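Local coordinates for 2-pyrone-4,6-dicarboxylic acid hydrolase, putative (Pseudomonas putida, PDB 2FFI), which probably hydrolyses the lactone ring of 2-pyrone-4,6-dicarboxylate, as a TIM-barrel member of the amidohydrolase family, at residues T13-H18 against D271-L276; A19-R24 against G43-Q48; G57-P62 against L73-T78; V87-D92 against Q136-E141; V109-M114 against P119-A124. All blocks are in the same frame, centred on the assembly; numbering follows the deposited sequence.

Contact 1: T13-H18 against D271-L276; sequences TAIDSH and DTARAL
I15 and A273 mark the closest approach of the two backbones, with 6.5 Å from I15 CA to A273 CA. The first segment carries a very short strand around I15. D271-L276 is the last part of helix 262-276. Within it, T272 O accepts from both A275 N and L276 N. No hydrogen bond joins the two segments, and the contact is apolar. I15 faces the helix and divides its branches. With CG2 anti to the backbone N, this methyl lies 4.0 Å from A273 CB. The other branch is longer and carries CD1 to the backbone of R274, 3.5 Å from R274 CA. The same CD1 is 3.6 Å from R274 CB. This is the (beta/alpha) barrel arrangement: the C-terminal helix covers the outer side of the first strand. T272 and L276 of the same helix also touch strand 231-234. On the strand, D16 points the other way, and its OD1 is hydrogen-bonded to S235 OG. S17 OG is held by W233 O. The side chains of I15 and R274 cross at about a right angle. Past that crossing R274 bends at CG-CD (chi3 54°), which turns its guanidinium back to D271. There NH1 of R274 makes a salt bridge with D271 OD1 at 3.2 Å, a nearly straight but weak hydrogen bond. D271 OD1 lies in the guanidinium plane, while D271 O sits over one face.

Contact 2: A19-R24 against G43-Q48; sequences AHVFSR and GDYLGQ. With PO4 (phosphate ion), chain C.
A19 and V21 press against Y45 on one side of the chain that borders the phosphate site, while H20 points to the phosphate on the other. The phosphate ion probably came from the crystallisation liquor. It may mark where an anionic group of a substrate would sit. H20 NE2 reaches two of its oxygens, O1 at 2.8 Å and O4 at 3.0 Å. Both bonds are bent, with N-H...acceptor angles of 129°, and weak. NE2 thus points between the two oxygens, and O1 lies near the ring plane at its edge. The other ring nitrogen, ND1, is bonded to V60 O, which fixes the rotation of the imidazole. R110 and H167 also bind the phosphate. A leucine in place of H20 would probably leave V60 O without its mate and remove one of the phosphate's ring-nitrogen donors. H18, A19 and H20 have the His-X-His pattern that follows the first barrel strand in the amidohydrolase superfamily. The residue between the two histidines turns to helix 42-51. A19 CB touches the end of the Y45 ring, 3.6 Å from Y45 CZ and 3.6 Å from Y45 OH. It meets the ring obliquely. Y45 has CG anti to its backbone N (chi1 175°), which carries the ring across to A19. V21 takes the root of the same side chain: its CG1 is 4.0 Å from Y45 CB, and the two side chains cross at about a right angle. Y45 OH, beyond A19, is hydrogen-bonded to D16 OD1.

Contact 3: G57-P62 against L73-T78; sequences GVLVQP and LSALQT
L59 pushes one methyl, CD1, against helix 70-78 and overlaps two of its residues there. The methyl is 3.7 Å from A75 CB and equally 3.7 Å from L76 CD1. It therefore meets a short side chain and the end of a long one together. A75 points toward L59. L76 leaves the helix at an angle, and its CD1 then comes across to L59. The two leucine side chains run past each other in opposite directions, so they touch near their ends. The backbones stay well apart, with 8.1 Å from L59 CA to L76 CA. L59 bridges that gap with CG anti to its carbonyl carbon (chi1 -61°) and an extended chi2 of 180°. No hydrogen bond links the segments. On the helix, T78 OG1 donates to S74 O at 2.8 Å. The donor is tilted 22° from the carbonyl plane. This ties the T78 side chain back to the preceding turn. Q61 follows L59 by two residues, and its NE2 is held by G66 O and D68 O. G57-P62 runs along the second barrel strand and beyond it. Its backbone bonds D16 and A19 on one flank and Q82, R84 and V86 on the other. Helix 70-78 lies outside this wall, beside helix 42-51: A75 and T78 touch L42 of that helix, and L59 touches Y45.

Contact 4: V87-D92 against Q136-E141; sequences VMLERD and QGWHVE
L89 and V87 meet W138 through apolar contacts, all at one corner of the indole. L89 CD1 is 4.0 Å from W138 CZ3. It comes in at the ring edge, near the ring plane. V87 CG2 reaches the same carbon more loosely, 4.4 Å from W138 CZ3, and obliquely. The side chains of L89 and W138 cross at about a right angle. W138 has CG anti to its carbonyl carbon (chi1 -76°), and this turns the six-membered ring toward the two aliphatic residues. Q136 CG lies over one indole face, 3.8 Å above the plane and offset toward its rim. M101 and A102 of helix 95-102 also touch the indole.

Backbone hydrogen bonds do not join the segments directly. V87 bonds G108 and R110, and H139 bonds V109, so strand 108-110 runs between them. This agrees with the 9.5 Å from V87 CA to E141 CA. At G137 helix 127-136 ends in a Schellman motif with a positive phi of 86°. A side chain there would jam against the carbonyl O of Q136. The chain then enters strand 139-142. W138 lies between strand 108-110 and helix 95-102. Parallel strands with helices outside them are the TIM-barrel arrangement.

Contact 5: V109-M114 against P119-A124; sequences VRLNLM and PDLTGA. With PO4 (phosphate ion), chain C.
L113 and P119, with L111 and L121, make two apolar contacts between the residues just after strand 108-110 and the loop further on. L113 CD1 lies 3.8 Å from P119 CG, and L113 CG is 3.9 Å from P119 CD. The leucine crosses the CG-CD edge of the proline ring obliquely. L111 CD1 meets L121 CD1 at 3.7 Å, the side chains running past each other in opposite directions. L121 also reaches A155 and L156 of helix 149-156.

Backbone bonding shapes the loop: D120-G123 is a type I beta turn, closed by G123 N to D120 O at 2.7 Å. In the TIM barrel, residues at the C-terminal ends of the strands usually line the active site, and R110 is consistent with this. Its side chain, extended with CG anti to the backbone N (chi1 -163°), points to the phosphate.

Among the polar contacts, R110 NH2 donates to phosphate O1 at 2.7 Å. NH1 lies so close to this oxygen that its bond is doubtful. N112 OD1 sits 3.5 Å above one guanidinium face. NH1 also makes a salt bridge with D166. A methionine at R110 would probably leave D166 without this cationic partner and phosphate O1 without the NH2 donor.

Overall arrangement
All five contacts meet across the segments through apolar side chains, with no hydrogen bonds between them. Contacts 1, 2 and 3 are buried and set helices against the first two barrel strands or their continuations. D16 joins contact 1 to both others, through Y45 and V58. Contact 4 is also buried, but contact 5 is only partly buried and packs the residues after strand 108-110 on a loop. These two share the sheet of strands 108-110 and 139-142, and their centres are about 10 Å apart. Contacts 1 and 5 lie on opposite sides of the chain's centre. Contacts 2 and 5 differ in adding polar contacts to the phosphate, away from their apolar partners.

Contact 1: T13-H18 against D271-L276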
# COMPACT_ATOMS: atom_id res chain seq x y z
N THR A 13 7.71 14.64 9.93
CA THR A 13 8.84 13.91 10.48
C THR A 13 9.04 12.54 9.79
O THR A 13 10.17 12.16 9.49
CB THR A 13 8.66 13.74 11.99
OG1 THR A 13 9.85 13.18 12.55
CG2 THR A 13 7.47 12.85 12.30
N ALA A 14 7.95 11.81 9.56
CA ALA A 14 8.01 10.51 8.86
C ALA A 14 6.63 10.12 8.35
O ALA A 14 5.62 10.43 8.99
CB ALA A 14 8.57 9.43 9.78
N ILE A 15 6.60 9.42 7.21
CA ILE A 15 5.34 9.01 6.58
C ILE A 15 5.07 7.51 6.46
O ILE A 15 5.84 6.78 5.83
CB ILE A 15 5.20 9.57 5.15
CG1 ILE A 15 5.37 11.10 5.15
CG2 ILE A 15 3.84 9.19 4.59
CD1 ILE A 15 5.61 11.70 3.76
N ASP A 16 3.95 7.07 7.04
CA ASP A 16 3.52 5.67 6.99
C ASP A 16 2.65 5.45 5.76
O ASP A 16 1.57 6.01 5.67
CB ASP A 16 2.68 5.32 8.24
CG ASP A 16 1.94 3.98 8.12
OD1 ASP A 16 1.14 3.67 9.03
OD2 ASP A 16 2.16 3.25 7.11
N SER A 17 3.11 4.64 4.80
CA SER A 17 2.28 4.38 3.63
C SER A 17 1.55 3.07 3.89
O SER A 17 2.09 2.17 4.51
CB SER A 17 3.13 4.29 2.36
OG SER A 17 4.06 3.23 2.43
N HIS A 18 0.30 2.97 3.46
CA HIS A 18 -0.48 1.74 3.67
C HIS A 18 -0.95 1.49 5.11
O HIS A 18 -0.17 1.15 5.99
CB HIS A 18 0.30 0.52 3.17
CG HIS A 18 -0.57 -0.57 2.65
ND1 HIS A 18 -1.35 -1.36 3.48
CD2 HIS A 18 -0.80 -1.00 1.39
CE1 HIS A 18 -2.02 -2.23 2.74
NE2 HIS A 18 -1.71 -2.04 1.47
N ASP A 271 11.13 10.40 2.39
CA ASP A 271 11.41 10.84 1.02
C ASP A 271 10.54 10.23 -0.05
O ASP A 271 9.75 10.94 -0.67
CB ASP A 271 12.89 10.61 0.71
CG ASP A 271 13.79 11.64 1.38
OD1 ASP A 271 13.30 12.33 2.31
OD2 ASP A 271 14.98 11.75 0.98
N THR A 272 10.66 8.92 -0.26
CA THR A 272 9.84 8.25 -1.25
C THR A 272 8.35 8.50 -1.09
O THR A 272 7.72 9.08 -1.95
CB THR A 272 10.09 6.74 -1.24
OG1 THR A 272 11.47 6.49 -1.47
CG2 THR A 272 9.30 6.06 -2.34
N ALA A 273 7.76 8.07 0.02
CA ALA A 273 6.34 8.27 0.18
C ALA A 273 5.96 9.73 0.03
O ALA A 273 4.89 10.05 -0.48
CB ALA A 273 5.88 7.75 1.52
N ARG A 274 6.84 10.64 0.47
CA ARG A 274 6.56 12.08 0.37
C ARG A 274 6.41 12.57 -1.08
O ARG A 274 5.70 13.53 -1.35
CB ARG A 274 7.67 12.88 1.06
CG ARG A 274 7.57 14.39 0.87
CD ARG A 274 8.59 15.08 1.74
NE ARG A 274 9.93 14.55 1.47
CZ ARG A 274 10.53 14.63 0.29
NH1 ARG A 274 11.74 14.12 0.12
NH2 ARG A 274 9.92 15.24 -0.72
N ALA A 275 7.09 11.90 -2.00
CA ALA A 275 7.00 12.27 -3.40
C ALA A 275 5.71 11.71 -4.02
O ALA A 275 4.85 12.47 -4.46
CB ALA A 275 8.21 11.77 -4.16
N LEU A 276 5.58 10.39 -4.01
CA LEU A 276 4.41 9.72 -4.58
C LEU A 276 3.07 10.26 -4.10
O LEU A 276 2.13 10.39 -4.88
CB LEU A 276 4.46 8.22 -4.29
CG LEU A 276 3.54 7.33 -5.12
CD1 LEU A 276 4.07 7.33 -6.54
CD2 LEU A 276 3.48 5.92 -4.55

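Contact 2: A19-R24 against G43-Q48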
# COMPACT_ATOMS: atom_id res chain seq x y z
N ALA A 19 -2.25 1.63 5.32
CA ALA A 19 -2.87 1.42 6.63
C ALA A 19 -4.40 1.47 6.45
O ALA A 19 -4.89 2.08 5.51
CB ALA A 19 -2.40 2.49 7.60
N HIS A 20 -5.14 0.84 7.36
CA HIS A 20 -6.59 0.81 7.27
C HIS A 20 -7.27 1.34 8.53
O HIS A 20 -6.72 1.24 9.62
CB HIS A 20 -7.06 -0.64 7.04
CG HIS A 20 -6.40 -1.31 5.89
ND1 HIS A 20 -6.58 -0.89 4.59
CD2 HIS A 20 -5.51 -2.33 5.84
CE1 HIS A 20 -5.82 -1.62 3.79
NE2 HIS A 20 -5.16 -2.49 4.52
N VAL A 21 -8.47 1.89 8.37
CA VAL A 21 -9.26 2.36 9.51
C VAL A 21 -10.71 2.00 9.21
O VAL A 21 -11.13 1.99 8.06
CB VAL A 21 -9.12 3.92 9.77
CG1 VAL A 21 -7.68 4.27 10.09
CG2 VAL A 21 -9.64 4.74 8.58
N PHE A 22 -11.46 1.66 10.26
CA PHE A 22 -12.88 1.30 10.12
C PHE A 22 -13.47 1.15 11.50
O PHE A 22 -12.80 0.67 12.39
CB PHE A 22 -13.03 0.00 9.29
CG PHE A 22 -12.08 -1.10 9.67
CD1 PHE A 22 -12.36 -1.96 10.72
CD2 PHE A 22 -10.90 -1.28 8.95
CE1 PHE A 22 -11.49 -2.99 11.06
CE2 PHE A 22 -10.02 -2.31 9.28
CZ PHE A 22 -10.32 -3.17 10.34
N SER A 23 -14.71 1.59 11.68
CA SER A 23 -15.37 1.53 12.98
C SER A 23 -16.21 0.27 13.19
O SER A 23 -16.98 -0.13 12.32
CB SER A 23 -16.24 2.77 13.18
OG SER A 23 -16.82 2.79 14.47
N ARG A 24 -16.06 -0.35 14.36
CA ARG A 24 -16.80 -1.56 14.72
C ARG A 24 -18.29 -1.25 14.81
O ARG A 24 -19.13 -2.10 14.49
CB ARG A 24 -16.26 -2.11 16.06
CG ARG A 24 -17.06 -3.25 16.69
CD ARG A 24 -16.36 -3.78 17.94
NE ARG A 24 -17.24 -4.54 18.83
CZ ARG A 24 -17.87 -5.67 18.50
NH1 ARG A 24 -17.73 -6.18 17.28
NH2 ARG A 24 -18.65 -6.28 19.38
N GLY A 43 -8.66 7.76 15.50
CA GLY A 43 -7.93 8.08 16.71
C GLY A 43 -6.88 7.05 17.09
O GLY A 43 -5.73 7.39 17.42
N ASP A 44 -7.24 5.78 17.07
CA ASP A 44 -6.27 4.77 17.45
C ASP A 44 -5.06 4.81 16.54
O ASP A 44 -3.92 4.81 17.00
CB ASP A 44 -6.89 3.37 17.43
CG ASP A 44 -7.92 3.17 18.54
OD1 ASP A 44 -8.32 2.00 18.75
OD2 ASP A 44 -8.33 4.17 19.19
N TYR A 45 -5.30 4.84 15.23
CA TYR A 45 -4.22 4.87 14.25
C TYR A 45 -3.34 6.09 14.44
O TYR A 45 -2.11 5.99 14.42
CB TYR A 45 -4.80 4.88 12.85
CG TYR A 45 -3.74 5.03 11.79
CD1 TYR A 45 -2.68 4.13 11.72
CD2 TYR A 45 -3.80 6.06 10.86
CE1 TYR A 45 -1.70 4.27 10.74
CE2 TYR A 45 -2.83 6.20 9.89
CZ TYR A 45 -1.79 5.31 9.83
OH TYR A 45 -0.84 5.44 8.87
N LEU A 46 -3.97 7.25 14.61
CA LEU A 46 -3.25 8.48 14.81
C LEU A 46 -2.40 8.36 16.06
O LEU A 46 -1.27 8.84 16.10
CB LEU A 46 -4.24 9.64 14.92
CG LEU A 46 -4.44 10.47 13.65
CD1 LEU A 46 -4.40 9.59 12.44
CD2 LEU A 46 -5.75 11.23 13.74
N GLY A 47 -2.93 7.69 17.08
CA GLY A 47 -2.18 7.51 18.31
C GLY A 47 -0.96 6.64 18.11
O GLY A 47 0.16 6.99 18.49
N GLN A 48 -1.18 5.48 17.51
CA GLN A 48 -0.11 4.56 17.21
C GLN A 48 0.94 5.22 16.35
O GLN A 48 2.11 4.86 16.44
CB GLN A 48 -0.70 3.36 16.48
CG GLN A 48 -1.54 2.49 17.36
CD GLN A 48 -0.72 1.88 18.48
OE1 GLN A 48 -0.85 2.25 19.66
NE2 GLN A 48 0.15 0.94 18.12
P PO4 C . -3.92 -5.44 3.34
O1 PO4 C . -4.66 -4.40 2.59
O2 PO4 C . -4.33 -6.79 2.87
O3 PO4 C . -2.46 -5.27 3.12
O4 PO4 C . -4.22 -5.31 4.79

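Contact 3: G57-P62 against L73-T78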
# COMPACT_ATOMS: atom_id res chain seq x y z
N GLY A 57 0.35 9.73 7.32
CA GLY A 57 0.05 8.37 6.91
C GLY A 57 -0.88 8.31 5.72
O GLY A 57 -1.48 9.32 5.34
N VAL A 58 -0.98 7.13 5.12
CA VAL A 58 -1.82 6.88 3.96
C VAL A 58 -2.90 5.85 4.29
O VAL A 58 -2.61 4.69 4.60
CB VAL A 58 -0.98 6.32 2.81
CG1 VAL A 58 -1.86 6.09 1.60
CG2 VAL A 58 0.15 7.28 2.51
N LEU A 59 -4.16 6.28 4.24
CA LEU A 59 -5.27 5.37 4.52
C LEU A 59 -5.61 4.60 3.25
O LEU A 59 -5.97 5.18 2.25
CB LEU A 59 -6.51 6.15 4.98
CG LEU A 59 -6.40 7.00 6.25
CD1 LEU A 59 -7.72 7.70 6.53
CD2 LEU A 59 -6.00 6.10 7.42
N VAL A 60 -5.48 3.29 3.28
CA VAL A 60 -5.84 2.55 2.10
C VAL A 60 -7.21 1.95 2.37
O VAL A 60 -7.54 1.62 3.51
CB VAL A 60 -4.81 1.44 1.80
CG1 VAL A 60 -5.33 0.54 0.71
CG2 VAL A 60 -3.49 2.07 1.36
N GLN A 61 -8.01 1.87 1.33
CA GLN A 61 -9.35 1.31 1.46
C GLN A 61 -9.24 -0.17 1.87
O GLN A 61 -8.50 -0.94 1.25
CB GLN A 61 -10.11 1.43 0.13
CG GLN A 61 -11.44 0.70 0.10
CD GLN A 61 -12.46 1.30 1.03
OE1 GLN A 61 -12.13 1.95 2.03
NE2 GLN A 61 -13.74 1.08 0.71
N PRO A 62 -9.94 -0.56 2.95
CA PRO A 62 -9.89 -1.96 3.39
C PRO A 62 -10.78 -2.82 2.47
O PRO A 62 -11.91 -2.44 2.18
CB PRO A 62 -10.40 -1.88 4.83
CG PRO A 62 -11.33 -0.72 4.80
CD PRO A 62 -10.68 0.28 3.90
N LEU A 73 -12.84 8.60 3.31
CA LEU A 73 -13.04 10.00 2.94
C LEU A 73 -13.33 10.90 4.14
O LEU A 73 -12.83 12.02 4.21
CB LEU A 73 -14.17 10.10 1.92
CG LEU A 73 -13.76 10.14 0.44
CD1 LEU A 73 -12.75 9.07 0.12
CD2 LEU A 73 -15.00 9.98 -0.39
N SER A 74 -14.14 10.40 5.08
CA SER A 74 -14.53 11.12 6.30
C SER A 74 -13.33 11.32 7.25
O SER A 74 -13.25 12.30 8.00
CB SER A 74 -15.62 10.33 7.01
OG SER A 74 -16.36 11.14 7.91
N ALA A 75 -12.39 10.38 7.22
CA ALA A 75 -11.22 10.46 8.09
C ALA A 75 -10.15 11.38 7.49
O ALA A 75 -9.31 11.92 8.21
CB ALA A 75 -10.64 9.06 8.33
N LEU A 76 -10.17 11.52 6.17
CA LEU A 76 -9.21 12.37 5.48
C LEU A 76 -9.49 13.83 5.84
O LEU A 76 -8.57 14.60 6.12
CB LEU A 76 -9.30 12.16 3.97
CG LEU A 76 -8.10 11.55 3.25
CD1 LEU A 76 -7.42 10.55 4.14
CD2 LEU A 76 -8.55 10.91 1.95
N GLN A 77 -10.76 14.20 5.83
CA GLN A 77 -11.16 15.56 6.15
C GLN A 77 -11.00 15.85 7.65
O GLN A 77 -10.75 17.00 8.04
CB GLN A 77 -12.62 15.78 5.74
CG GLN A 77 -13.00 15.20 4.40
CD GLN A 77 -14.50 15.20 4.17
OE1 GLN A 77 -15.29 15.14 5.13
NE2 GLN A 77 -14.91 15.25 2.90
N THR A 78 -11.14 14.81 8.47
CA THR A 78 -11.02 14.92 9.92
C THR A 78 -9.63 15.44 10.31
O THR A 78 -9.50 16.27 11.21
CB THR A 78 -11.29 13.55 10.57
OG1 THR A 78 -12.69 13.29 10.54
CG2 THR A 78 -10.81 13.51 12.00

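Contact 4: V87-D92 against Q136-E141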
# COMPACT_ATOMS: atom_id res chain seq x y z
N VAL A 87 -8.14 4.73 -2.55
CA VAL A 87 -9.47 4.13 -2.54
C VAL A 87 -9.66 2.99 -3.56
O VAL A 87 -8.73 2.60 -4.28
CB VAL A 87 -10.57 5.20 -2.81
CG1 VAL A 87 -10.55 6.26 -1.73
CG2 VAL A 87 -10.37 5.84 -4.18
N MSE A 88 -10.87 2.43 -3.57
CA MSE A 88 -11.23 1.37 -4.52
C MSE A 88 -12.45 1.89 -5.28
O MSE A 88 -13.46 2.26 -4.69
CB MSE A 88 -11.53 0.05 -3.80
CG MSE A 88 -10.27 -0.68 -3.33
SE MSE A 88 -10.53 -2.49 -2.61
CE MSE A 88 -10.71 -3.44 -4.32
N LEU A 89 -12.34 1.94 -6.60
CA LEU A 89 -13.42 2.47 -7.43
C LEU A 89 -14.16 1.41 -8.23
O LEU A 89 -13.60 0.40 -8.65
CB LEU A 89 -12.85 3.51 -8.38
CG LEU A 89 -12.09 4.65 -7.72
CD1 LEU A 89 -11.33 5.42 -8.79
CD2 LEU A 89 -13.04 5.55 -6.96
N GLU A 90 -15.44 1.67 -8.47
CA GLU A 90 -16.26 0.75 -9.24
C GLU A 90 -15.78 0.79 -10.69
O GLU A 90 -15.11 1.74 -11.10
CB GLU A 90 -17.74 1.15 -9.15
CG GLU A 90 -18.74 -0.02 -9.15
CD GLU A 90 -19.11 -0.49 -7.76
OE1 GLU A 90 -18.54 -1.49 -7.27
OE2 GLU A 90 -19.99 0.15 -7.14
N ARG A 91 -16.12 -0.24 -11.46
CA ARG A 91 -15.70 -0.33 -12.86
C ARG A 91 -15.72 1.02 -13.59
O ARG A 91 -14.68 1.57 -13.89
CB ARG A 91 -16.58 -1.33 -13.61
CG ARG A 91 -16.00 -1.79 -14.95
CD ARG A 91 -15.03 -2.96 -14.77
NE ARG A 91 -15.73 -4.24 -14.68
CZ ARG A 91 -15.14 -5.43 -14.57
NH1 ARG A 91 -13.82 -5.52 -14.53
NH2 ARG A 91 -15.87 -6.54 -14.50
N ASP A 92 -16.91 1.54 -13.88
CA ASP A 92 -17.02 2.81 -14.58
C ASP A 92 -17.35 3.99 -13.66
O ASP A 92 -18.44 4.08 -13.10
CB ASP A 92 -18.05 2.71 -15.72
CG ASP A 92 -19.29 1.91 -15.32
OD1 ASP A 92 -20.10 2.41 -14.50
OD2 ASP A 92 -19.47 0.78 -15.85
N GLN A 136 -6.03 11.83 -13.92
CA GLN A 136 -5.98 12.45 -12.59
C GLN A 136 -4.56 12.34 -12.03
O GLN A 136 -4.23 13.02 -11.06
CB GLN A 136 -6.95 11.77 -11.63
CG GLN A 136 -7.42 12.69 -10.51
CD GLN A 136 -8.25 13.85 -11.04
OE1 GLN A 136 -8.45 14.84 -10.35
NE2 GLN A 136 -8.75 13.72 -12.27
N GLY A 137 -3.74 11.50 -12.64
CA GLY A 137 -2.37 11.35 -12.19
C GLY A 137 -2.22 10.34 -11.07
O GLY A 137 -1.11 10.11 -10.61
N TRP A 138 -3.33 9.75 -10.65
CA TRP A 138 -3.37 8.75 -9.58
C TRP A 138 -2.59 7.49 -9.93
O TRP A 138 -2.55 7.08 -11.08
CB TRP A 138 -4.82 8.36 -9.26
CG TRP A 138 -5.56 9.37 -8.47
CD1 TRP A 138 -5.09 10.56 -8.02
CD2 TRP A 138 -6.91 9.26 -7.98
NE1 TRP A 138 -6.06 11.21 -7.26
CE2 TRP A 138 -7.18 10.43 -7.23
CE3 TRP A 138 -7.91 8.29 -8.11
CZ2 TRP A 138 -8.40 10.65 -6.60
CZ3 TRP A 138 -9.13 8.51 -7.49
CH2 TRP A 138 -9.37 9.69 -6.74
N HIS A 139 -1.99 6.87 -8.93
CA HIS A 139 -1.25 5.64 -9.20
C HIS A 139 -2.17 4.45 -8.96
O HIS A 139 -3.25 4.61 -8.39
CB HIS A 139 -0.01 5.54 -8.32
CG HIS A 139 -0.29 5.56 -6.85
ND1 HIS A 139 -0.60 6.71 -6.16
CD2 HIS A 139 -0.30 4.56 -5.93
CE1 HIS A 139 -0.78 6.43 -4.88
NE2 HIS A 139 -0.61 5.13 -4.72
N VAL A 140 -1.73 3.28 -9.39
CA VAL A 140 -2.51 2.05 -9.22
C VAL A 140 -1.77 1.08 -8.31
O VAL A 140 -0.64 0.66 -8.61
CB VAL A 140 -2.80 1.36 -10.58
CG1 VAL A 140 -1.56 1.37 -11.45
CG2 VAL A 140 -3.26 -0.08 -10.36
N GLU A 141 -2.42 0.72 -7.20
CA GLU A 141 -1.83 -0.20 -6.22
C GLU A 141 -2.18 -1.64 -6.51
O GLU A 141 -3.35 -1.98 -6.72
CB GLU A 141 -2.31 0.16 -4.82
CG GLU A 141 -1.22 0.05 -3.77
CD GLU A 141 -1.78 0.13 -2.37
OE1 GLU A 141 -2.77 0.87 -2.17
OE2 GLU A 141 -1.24 -0.54 -1.47

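Contact 5: V109-M114 against P119-A124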
# COMPACT_ATOMS: atom_id res chain seq x y z
N VAL A 109 -5.50 4.44 -6.60
CA VAL A 109 -6.60 3.48 -6.58
C VAL A 109 -5.97 2.11 -6.41
O VAL A 109 -4.90 1.84 -6.97
CB VAL A 109 -7.43 3.45 -7.90
CG1 VAL A 109 -8.15 4.77 -8.12
CG2 VAL A 109 -6.54 3.15 -9.08
N ARG A 110 -6.63 1.27 -5.62
CA ARG A 110 -6.15 -0.08 -5.36
C ARG A 110 -7.15 -1.06 -5.94
O ARG A 110 -8.33 -1.03 -5.61
CB ARG A 110 -6.02 -0.34 -3.85
CG ARG A 110 -5.15 -1.55 -3.47
CD ARG A 110 -5.57 -2.11 -2.11
NE ARG A 110 -4.52 -2.88 -1.43
CZ ARG A 110 -4.65 -3.41 -0.21
NH1 ARG A 110 -3.65 -4.08 0.33
NH2 ARG A 110 -5.80 -3.28 0.46
N LEU A 111 -6.68 -1.93 -6.82
CA LEU A 111 -7.55 -2.93 -7.43
C LEU A 111 -7.79 -4.00 -6.36
O LEU A 111 -8.93 -4.46 -6.16
CB LEU A 111 -6.85 -3.54 -8.64
CG LEU A 111 -6.42 -2.53 -9.72
CD1 LEU A 111 -5.74 -3.26 -10.83
CD2 LEU A 111 -7.63 -1.77 -10.24
N ASN A 112 -6.69 -4.39 -5.70
CA ASN A 112 -6.67 -5.41 -4.63
C ASN A 112 -7.33 -6.73 -5.01
O ASN A 112 -8.50 -6.96 -4.71
CB ASN A 112 -7.33 -4.86 -3.36
CG ASN A 112 -7.37 -5.88 -2.23
OD1 ASN A 112 -6.35 -6.22 -1.62
ND2 ASN A 112 -8.57 -6.37 -1.94
N LEU A 113 -6.57 -7.62 -5.65
CA LEU A 113 -7.10 -8.92 -6.07
C LEU A 113 -6.96 -9.96 -4.95
O LEU A 113 -7.96 -10.39 -4.36
CB LEU A 113 -6.39 -9.38 -7.33
CG LEU A 113 -6.27 -8.36 -8.47
CD1 LEU A 113 -7.58 -7.59 -8.64
CD2 LEU A 113 -5.14 -7.41 -8.18
N MSE A 114 -5.72 -10.37 -4.68
CA MSE A 114 -5.38 -11.33 -3.63
C MSE A 114 -6.53 -12.21 -3.17
O MSE A 114 -7.28 -11.84 -2.28
CB MSE A 114 -4.83 -10.59 -2.41
CG MSE A 114 -4.03 -11.45 -1.46
SE MSE A 114 -2.57 -12.17 -2.24
CE MSE A 114 -2.94 -13.88 -2.07
N PRO A 119 -7.92 -10.41 -13.11
CA PRO A 119 -8.53 -9.47 -14.05
C PRO A 119 -7.62 -9.23 -15.26
O PRO A 119 -6.40 -9.35 -15.16
CB PRO A 119 -8.69 -8.22 -13.20
CG PRO A 119 -7.45 -8.25 -12.35
CD PRO A 119 -7.37 -9.71 -11.94
N ASP A 120 -8.22 -8.91 -16.40
CA ASP A 120 -7.43 -8.65 -17.59
C ASP A 120 -7.32 -7.14 -17.78
O ASP A 120 -8.11 -6.55 -18.51
CB ASP A 120 -8.09 -9.28 -18.82
CG ASP A 120 -7.24 -9.14 -20.07
OD1 ASP A 120 -7.59 -9.76 -21.10
OD2 ASP A 120 -6.22 -8.42 -20.03
N LEU A 121 -6.34 -6.53 -17.13
CA LEU A 121 -6.15 -5.08 -17.22
C LEU A 121 -5.96 -4.56 -18.65
O LEU A 121 -6.40 -3.47 -18.98
CB LEU A 121 -4.97 -4.64 -16.35
CG LEU A 121 -5.16 -4.65 -14.84
CD1 LEU A 121 -6.38 -3.83 -14.47
CD2 LEU A 121 -5.32 -6.06 -14.34
N THR A 122 -5.32 -5.35 -19.50
CA THR A 122 -5.09 -4.93 -20.87
C THR A 122 -6.41 -5.02 -21.64
O THR A 122 -6.52 -4.56 -22.77
CB THR A 122 -3.98 -5.80 -21.52
OG1 THR A 122 -3.34 -5.06 -22.57
CG2 THR A 122 -4.58 -7.08 -22.09
N GLY A 123 -7.41 -5.62 -20.99
CA GLY A 123 -8.71 -5.77 -21.61
C GLY A 123 -9.43 -4.46 -21.85
O GLY A 123 -8.85 -3.40 -21.63
N ALA A 124 -10.69 -4.51 -22.28
CA ALA A 124 -11.45 -3.30 -22.55
C ALA A 124 -12.47 -3.02 -21.47
O ALA A 124 -13.11 -1.96 -21.46
CB ALA A 124 -12.13 -3.39 -23.90
P PO4 C . -3.92 -5.44 3.34
O1 PO4 C . -4.66 -4.40 2.59
O2 PO4 C . -4.33 -6.79 2.87
O3 PO4 C . -2.46 -5.27 3.12
O4 PO4 C . -4.22 -5.31 4.79